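Local coordinates for protein sulfatase (Bacteroides fragilis CAG:558, PDB 6USS) that probably hydrolyses aryl sulfate esters as a calcium-dependent gut bacterial sulfatase, at residues 181-186 with 254-259; 161-166 with 237-242. The protein carries 1 engineered substitution. All coordinates share one frame; numbering follows the deposited sequence.

Strand 159-164 is the common element of the two contacts: it lies between strands 185-187 and 253-258, pairing in parallel with both. Interaction 1 crosses one face of it, where the ring of Phe183 reaches Phe254 and Tyr256; interaction 2 uses the other face, where Ile161 and Cys163 meet helix 231-247. Their centres are 7 Å apart. A probable hydrogen bond of 2.8 Å from Ile161 N to Phe254 O joins them directly. Of the residues that touch, those of interaction 1 come nearer the metal, the side chain of Tyr256 lying about 9 Å from the bound calcium ion. Lys165, which follows strand 159-164 and takes no part in the helix contact, forms a salt bridge with the calcium ligand Asp42.

Interaction 1. Residues 181-186 with 254-259; sequences MGFEVN and FLYMAH
The backbones of 181-186 and 254-259 stay well apart, their nearest CA atoms being those of Phe183 and Phe254 at 9.1 Å, so a single aromatic side chain has to bridge the distance. That side chain is Phe183, whose far rim enters the angle between Phe254 and Tyr256. Its CE1 atom touches CE2 of Phe254 at 3.8 Å and CB of Tyr256 at 3.7 Å, while its CZ atom approaches CD2 of Tyr256 at 4.0 Å. Both meetings are oblique and purely apolar. With CG anti to its carbonyl carbon (chi1 -71°), Phe183 extends its ring toward the strand; a long, flat hydrocarbon side chain suits this buried span between distant backbones. Phe254 and Tyr256, two residues apart on one strand, both direct their CB atoms to this side and offer it neighbouring surfaces. Ala258, next in that series, sets its small methyl 3.6 Å above the plane of the Tyr256 ring, toward the rim. Phe183 also meets His162 edge-to-face on the intervening strand 159-164. The loop before strand 185-187 thus packs, through Phe183, against Tyr256, which itself lies between Leu38 and Met40 of strand 35-41 and Arg92 and Leu95 of helix 88-97.

Interaction 2. Residues 161-166 with 237-242; sequences IHCGKA and LEAIKA
Cys163 holds SG anti to its backbone N (chi1 -180°), which carries the sulfur to the CB methyl of Ala239 at 4.0 Å, and Ile161, with CG2 likewise anti to N, brings that branch to 4.0 Å from CB of Ala242. The other branch of Ile161 ends on the same side of this methyl, CD1 lying 4.1 Å from Ala242 CB, so a beta-branched residue presents two apolar arms to one small alanine. Alanines suit these places because their short side chains let the helix come close: CA of Cys163 and CA of Ala239 are only 6.5 Å apart, a spacing that the short, apolar thiol of Cys163 also fits. The two alanines, three residues apart, share one helical face, just as Ile161 and Cys163 share one face of the strand. Lys241 NZ forms a salt bridge with Glu238 OE2 at 2.8 Å, about one turn along the helix. On the reverse face of the strand, His162 NE2 donates to Gly164 O from above the carbonyl plane. Met257 of strand 253-258 and Ile187 of strand 185-187 extend the apolar layer. A helix laid on parallel strands in this way is characteristic of the alpha/beta core of the sulfatase and alkaline phosphatase superfamily.

Interaction 1. Residues 181-186 with 254-259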
ATOM      1  N   MET A 181      -1.733   2.083   6.590  1.00 19.40           N
ATOM      2  CA  MET A 181      -1.333   3.318   7.246  1.00 19.02           C
ATOM      3  C   MET A 181      -0.658   4.305   6.302  1.00 17.68           C
ATOM      4  O   MET A 181      -0.223   5.366   6.749  1.00 19.36           O
ATOM      5  CB  MET A 181      -0.414   3.000   8.432  1.00 15.66           C
ATOM      6  CG  MET A 181      -1.120   2.200   9.529  1.00 16.14           C
ATOM      7  SD  MET A 181      -2.551   3.093  10.199  1.00 21.14           S
ATOM      8  CE  MET A 181      -1.753   4.392  11.162  1.00 11.59           C
ATOM      9  N   GLY A 182      -0.563   4.005   5.014  1.00 18.18           N
ATOM     10  CA  GLY A 182      -0.017   4.956   4.067  1.00 20.26           C
ATOM     11  C   GLY A 182       1.393   4.695   3.572  1.00 17.18           C
ATOM     12  O   GLY A 182       1.948   5.556   2.892  1.00 19.06           O
ATOM     13  N   PHE A 183       1.989   3.545   3.878  1.00 20.19           N
ATOM     14  CA  PHE A 183       3.290   3.180   3.327  1.00 20.07           C
ATOM     15  C   PHE A 183       3.118   2.425   2.004  1.00 20.42           C
ATOM     16  O   PHE A 183       2.324   1.479   1.908  1.00 20.55           O
ATOM     17  CB  PHE A 183       4.083   2.332   4.332  1.00 19.13           C
ATOM     18  CG  PHE A 183       4.576   3.107   5.533  1.00 16.92           C
ATOM     19  CD1 PHE A 183       5.784   3.809   5.483  1.00 17.26           C
ATOM     20  CD2 PHE A 183       3.833   3.130   6.715  1.00 14.90           C
ATOM     21  CE1 PHE A 183       6.253   4.528   6.595  1.00 17.16           C
ATOM     22  CE2 PHE A 183       4.283   3.844   7.838  1.00 15.60           C
ATOM     23  CZ  PHE A 183       5.497   4.551   7.776  1.00 15.12           C
ATOM     24  N   GLU A 184       3.850   2.859   0.976  1.00 19.15           N
ATOM     25  CA  GLU A 184       3.784   2.174  -0.308  1.00 16.61           C
ATOM     26  C   GLU A 184       4.625   0.907  -0.334  1.00 15.44           C
ATOM     27  O   GLU A 184       4.343   0.008  -1.139  1.00 13.25           O
ATOM     28  CB  GLU A 184       4.225   3.121  -1.415  1.00 19.67           C
ATOM     29  CG  GLU A 184       3.335   4.349  -1.555  1.00 17.56           C
ATOM     30  CD  GLU A 184       3.882   5.331  -2.572  1.00 19.45           C
ATOM     31  OE1 GLU A 184       5.108   5.578  -2.557  1.00 26.53           O
ATOM     32  OE2 GLU A 184       3.092   5.842  -3.395  1.00 19.05           O
ATOM     33  N   VAL A 185       5.628   0.818   0.548  1.00 16.33           N
ATOM     34  CA  VAL A 185       6.553  -0.306   0.643  1.00 17.07           C
ATOM     35  C   VAL A 185       6.605  -0.768   2.098  1.00 15.95           C
ATOM     36  O   VAL A 185       6.785   0.052   3.008  1.00 14.72           O
ATOM     37  CB  VAL A 185       7.964   0.074   0.143  1.00 15.38           C
ATOM     38  CG1 VAL A 185       8.963  -1.057   0.416  1.00 12.28           C
ATOM     39  CG2 VAL A 185       7.927   0.442  -1.345  1.00 12.81           C
ATOM     40  N   ASN A 186       6.453  -2.079   2.316  1.00 15.11           N
ATOM     41  CA  ASN A 186       6.484  -2.674   3.654  1.00 20.49           C
ATOM     42  C   ASN A 186       7.538  -3.772   3.702  1.00 21.37           C
ATOM     43  O   ASN A 186       7.449  -4.750   2.952  1.00 20.01           O
ATOM     44  CB  ASN A 186       5.115  -3.249   4.051  1.00 19.86           C
ATOM     45  CG  ASN A 186       5.146  -3.961   5.410  1.00 19.43           C
ATOM     46  OD1 ASN A 186       6.090  -3.795   6.185  1.00 13.90           O
ATOM     47  ND2 ASN A 186       4.102  -4.735   5.707  1.00 17.52           N
ATOM     48  N   PHE A 254      10.433   8.881   2.037  1.00 18.99           N
ATOM     49  CA  PHE A 254      10.412   8.866   3.486  1.00 14.98           C
ATOM     50  C   PHE A 254      10.608   7.411   3.871  1.00 16.48           C
ATOM     51  O   PHE A 254       9.819   6.552   3.467  1.00 20.94           O
ATOM     52  CB  PHE A 254       9.098   9.427   4.016  1.00 12.91           C
ATOM     53  CG  PHE A 254       8.871   9.159   5.461  1.00 16.40           C
ATOM     54  CD1 PHE A 254       9.608   9.820   6.427  1.00 17.80           C
ATOM     55  CD2 PHE A 254       7.909   8.241   5.867  1.00 21.57           C
ATOM     56  CE1 PHE A 254       9.384   9.577   7.785  1.00 20.93           C
ATOM     57  CE2 PHE A 254       7.688   7.985   7.224  1.00 17.18           C
ATOM     58  CZ  PHE A 254       8.422   8.657   8.178  1.00 15.11           C
ATOM     59  N   LEU A 255      11.692   7.125   4.573  1.00 16.95           N
ATOM     60  CA  LEU A 255      11.970   5.792   5.070  1.00 14.15           C
ATOM     61  C   LEU A 255      11.772   5.789   6.578  1.00 17.41           C
ATOM     62  O   LEU A 255      12.470   6.511   7.295  1.00 17.57           O
ATOM     63  CB  LEU A 255      13.392   5.378   4.712  1.00 15.64           C
ATOM     64  CG  LEU A 255      13.896   4.134   5.451  1.00 17.08           C
ATOM     65  CD1 LEU A 255      12.987   2.981   5.180  1.00 12.84           C
ATOM     66  CD2 LEU A 255      15.328   3.791   5.034  1.00 13.97           C
ATOM     67  N   TYR A 256      10.820   4.991   7.056  1.00 17.21           N
ATOM     68  CA  TYR A 256      10.653   4.770   8.496  1.00 17.63           C
ATOM     69  C   TYR A 256      11.437   3.514   8.848  1.00 18.33           C
ATOM     70  O   TYR A 256      10.927   2.395   8.773  1.00 19.12           O
ATOM     71  CB  TYR A 256       9.182   4.631   8.876  1.00 14.77           C
ATOM     72  CG  TYR A 256       8.903   4.388  10.363  1.00 15.36           C
ATOM     73  CD1 TYR A 256       9.602   5.067  11.363  1.00 14.42           C
ATOM     74  CD2 TYR A 256       7.905   3.497  10.761  1.00 17.32           C
ATOM     75  CE1 TYR A 256       9.320   4.852  12.734  1.00 14.22           C
ATOM     76  CE2 TYR A 256       7.616   3.282  12.106  1.00 17.86           C
ATOM     77  CZ  TYR A 256       8.325   3.961  13.092  1.00 15.80           C
ATOM     78  OH  TYR A 256       8.013   3.719  14.419  1.00 14.86           O
ATOM     79  N   MET A 257      12.698   3.701   9.233  1.00 18.85           N
ATOM     80  CA  MET A 257      13.570   2.583   9.601  1.00 18.81           C
ATOM     81  C   MET A 257      13.360   2.292  11.079  1.00 17.09           C
ATOM     82  O   MET A 257      13.970   2.919  11.941  1.00 17.21           O
ATOM     83  CB  MET A 257      15.023   2.920   9.295  1.00 17.47           C
ATOM     84  CG  MET A 257      15.976   1.762   9.480  1.00 17.73           C
ATOM     85  SD  MET A 257      15.808   0.594   8.120  1.00 24.74           S
ATOM     86  CE  MET A 257      16.787  -0.795   8.714  1.00 18.27           C
ATOM     87  N   ALA A 258      12.485   1.328  11.377  1.00 16.34           N
ATOM     88  CA  ALA A 258      12.063   1.040  12.749  1.00 16.52           C
ATOM     89  C   ALA A 258      12.576  -0.341  13.155  1.00 14.41           C
ATOM     90  O   ALA A 258      11.922  -1.350  12.897  1.00 12.58           O
ATOM     91  CB  ALA A 258      10.542   1.132  12.878  1.00 13.43           C
ATOM     92  N   HIS A 259      13.731  -0.370  13.819  1.00 18.54           N
ATOM     93  CA  HIS A 259      14.393  -1.624  14.168  1.00 18.83           C
ATOM     94  C   HIS A 259      13.580  -2.439  15.167  1.00 21.15           C
ATOM     95  O   HIS A 259      12.842  -1.897  15.999  1.00 21.99           O
ATOM     96  CB  HIS A 259      15.783  -1.357  14.752  1.00 14.18           C
ATOM     97  CG  HIS A 259      16.833  -1.229  13.709  1.00 15.00           C
ATOM     98  ND1 HIS A 259      17.382  -2.322  13.077  1.00 17.40           N
ATOM     99  CD2 HIS A 259      17.405  -0.139  13.144  1.00 16.11           C
ATOM    100  CE1 HIS A 259      18.255  -1.914  12.173  1.00 15.57           C
ATOM    101  NE2 HIS A 259      18.291  -0.593  12.197  1.00 19.28           N
TER

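Interaction 2. Residues 161-166 with 237-242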
ATOM      1  N   ILE A 161       8.257   4.422   2.674  1.00 13.13           N
ATOM      2  CA  ILE A 161       8.808   3.095   2.921  1.00 13.84           C
ATOM      3  C   ILE A 161       8.772   2.825   4.417  1.00 18.66           C
ATOM      4  O   ILE A 161       9.271   3.638   5.205  1.00 16.57           O
ATOM      5  CB  ILE A 161      10.257   2.970   2.416  1.00 15.58           C
ATOM      6  CG1 ILE A 161      10.364   3.367   0.952  1.00 17.15           C
ATOM      7  CG2 ILE A 161      10.790   1.570   2.662  1.00 11.98           C
ATOM      8  CD1 ILE A 161      11.781   3.595   0.508  1.00 15.93           C
ATOM      9  N   HIS A 162       8.210   1.673   4.798  1.00 15.64           N
ATOM     10  CA  HIS A 162       8.279   1.158   6.160  1.00 15.66           C
ATOM     11  C   HIS A 162       9.166  -0.084   6.229  1.00 15.96           C
ATOM     12  O   HIS A 162       9.003  -1.031   5.443  1.00 15.93           O
ATOM     13  CB  HIS A 162       6.909   0.787   6.733  1.00 14.04           C
ATOM     14  CG  HIS A 162       7.016  -0.012   7.994  1.00 13.47           C
ATOM     15  ND1 HIS A 162       7.216   0.573   9.229  1.00 16.71           N
ATOM     16  CD2 HIS A 162       7.082  -1.348   8.197  1.00 14.93           C
ATOM     17  CE1 HIS A 162       7.331  -0.372  10.148  1.00 16.99           C
ATOM     18  NE2 HIS A 162       7.253  -1.547   9.548  1.00 20.16           N
ATOM     19  N   CYS A 163      10.058  -0.106   7.217  1.00 15.33           N
ATOM     20  CA  CYS A 163      10.994  -1.208   7.371  1.00 16.26           C
ATOM     21  C   CYS A 163      11.160  -1.528   8.848  1.00 19.29           C
ATOM     22  O   CYS A 163      11.654  -0.688   9.613  1.00 20.39           O
ATOM     23  CB  CYS A 163      12.336  -0.846   6.737  1.00 15.14           C
ATOM     24  SG  CYS A 163      13.561  -2.173   6.885  1.00 24.33           S
ATOM     25  N   GLY A 164      10.751  -2.736   9.240  1.00 19.00           N
ATOM     26  CA  GLY A 164      10.890  -3.160  10.625  1.00 16.76           C
ATOM     27  C   GLY A 164       9.613  -3.216  11.454  1.00 18.51           C
ATOM     28  O   GLY A 164       8.557  -3.638  10.968  1.00 16.73           O
ATOM     29  N   LYS A 165       9.717  -2.808  12.719  1.00 16.21           N
ATOM     30  CA  LYS A 165       8.610  -2.904  13.665  1.00 16.13           C
ATOM     31  C   LYS A 165       7.557  -1.840  13.376  1.00 19.26           C
ATOM     32  O   LYS A 165       7.842  -0.641  13.437  1.00 19.99           O
ATOM     33  CB  LYS A 165       9.129  -2.756  15.093  1.00 15.95           C
ATOM     34  CG  LYS A 165       8.080  -2.349  16.103  1.00 17.22           C
ATOM     35  CD  LYS A 165       8.490  -2.809  17.489  1.00 19.14           C
ATOM     36  CE  LYS A 165       7.630  -2.155  18.558  1.00 20.55           C
ATOM     37  NZ  LYS A 165       8.184  -2.426  19.906  1.00 17.89           N
ATOM     38  N   ALA A 166       6.336  -2.275  13.065  1.00 17.53           N
ATOM     39  CA  ALA A 166       5.230  -1.337  12.847  1.00 16.67           C
ATOM     40  C   ALA A 166       4.442  -1.188  14.145  1.00 19.58           C
ATOM     41  O   ALA A 166       4.488  -0.137  14.792  1.00 18.56           O
ATOM     42  CB  ALA A 166       4.356  -1.802  11.682  1.00 15.44           C
ATOM     43  N   LEU A 237      19.760  -4.527   4.783  1.00 15.67           N
ATOM     44  CA  LEU A 237      19.959  -4.859   3.377  1.00 19.01           C
ATOM     45  C   LEU A 237      18.677  -4.680   2.569  1.00 23.39           C
ATOM     46  O   LEU A 237      18.731  -4.230   1.417  1.00 24.35           O
ATOM     47  CB  LEU A 237      20.492  -6.281   3.229  1.00 19.11           C
ATOM     48  CG  LEU A 237      21.873  -6.461   3.848  1.00 22.02           C
ATOM     49  CD1 LEU A 237      22.095  -7.946   4.160  1.00 16.12           C
ATOM     50  CD2 LEU A 237      22.969  -5.900   2.935  1.00 12.79           C
ATOM     51  N   GLU A 238      17.514  -5.013   3.150  1.00 19.93           N
ATOM     52  CA  GLU A 238      16.267  -4.779   2.422  1.00 21.55           C
ATOM     53  C   GLU A 238      15.923  -3.298   2.365  1.00 17.39           C
ATOM     54  O   GLU A 238      15.357  -2.830   1.372  1.00 15.97           O
ATOM     55  CB  GLU A 238      15.122  -5.571   3.045  1.00 18.93           C
ATOM     56  CG  GLU A 238      15.346  -7.069   2.984  1.00 22.35           C
ATOM     57  CD  GLU A 238      15.323  -7.628   1.552  1.00 27.23           C
ATOM     58  OE1 GLU A 238      14.290  -7.473   0.850  1.00 28.03           O
ATOM     59  OE2 GLU A 238      16.345  -8.220   1.132  1.00 26.50           O
ATOM     60  N   ALA A 239      16.259  -2.542   3.408  1.00 19.21           N
ATOM     61  CA  ALA A 239      16.100  -1.096   3.326  1.00 21.58           C
ATOM     62  C   ALA A 239      16.981  -0.516   2.225  1.00 22.56           C
ATOM     63  O   ALA A 239      16.565   0.394   1.493  1.00 21.43           O
ATOM     64  CB  ALA A 239      16.424  -0.444   4.670  1.00 17.88           C
ATOM     65  N   ILE A 240      18.203  -1.031   2.081  1.00 20.36           N
ATOM     66  CA  ILE A 240      19.070  -0.492   1.049  1.00 20.81           C
ATOM     67  C   ILE A 240      18.473  -0.751  -0.334  1.00 22.26           C
ATOM     68  O   ILE A 240      18.465   0.145  -1.191  1.00 24.14           O
ATOM     69  CB  ILE A 240      20.499  -1.044   1.207  1.00 22.83           C
ATOM     70  CG1 ILE A 240      21.140  -0.408   2.456  1.00 22.40           C
ATOM     71  CG2 ILE A 240      21.324  -0.757  -0.041  1.00 13.42           C
ATOM     72  CD1 ILE A 240      22.643  -0.594   2.573  1.00 19.09           C
ATOM     73  N   LYS A 241      17.904  -1.947  -0.566  1.00 21.80           N
ATOM     74  CA  LYS A 241      17.284  -2.162  -1.872  1.00 20.15           C
ATOM     75  C   LYS A 241      16.026  -1.338  -2.054  1.00 22.36           C
ATOM     76  O   LYS A 241      15.717  -0.955  -3.185  1.00 21.76           O
ATOM     77  CB  LYS A 241      16.959  -3.642  -2.132  1.00 19.49           C
ATOM     78  CG  LYS A 241      18.031  -4.631  -1.743  1.00 29.76           C
ATOM     79  CD  LYS A 241      17.415  -6.023  -1.568  1.00 37.43           C
ATOM     80  CE  LYS A 241      18.472  -7.134  -1.572  1.00 37.69           C
ATOM     81  NZ  LYS A 241      17.823  -8.445  -1.225  1.00 32.45           N
ATOM     82  N   ALA A 242      15.285  -1.068  -0.985  1.00 16.71           N
ATOM     83  CA  ALA A 242      14.126  -0.204  -1.156  1.00 15.89           C
ATOM     84  C   ALA A 242      14.551   1.199  -1.564  1.00 20.82           C
ATOM     85  O   ALA A 242      13.823   1.880  -2.303  1.00 18.07           O
ATOM     86  CB  ALA A 242      13.293  -0.152   0.120  1.00 17.30           C
TER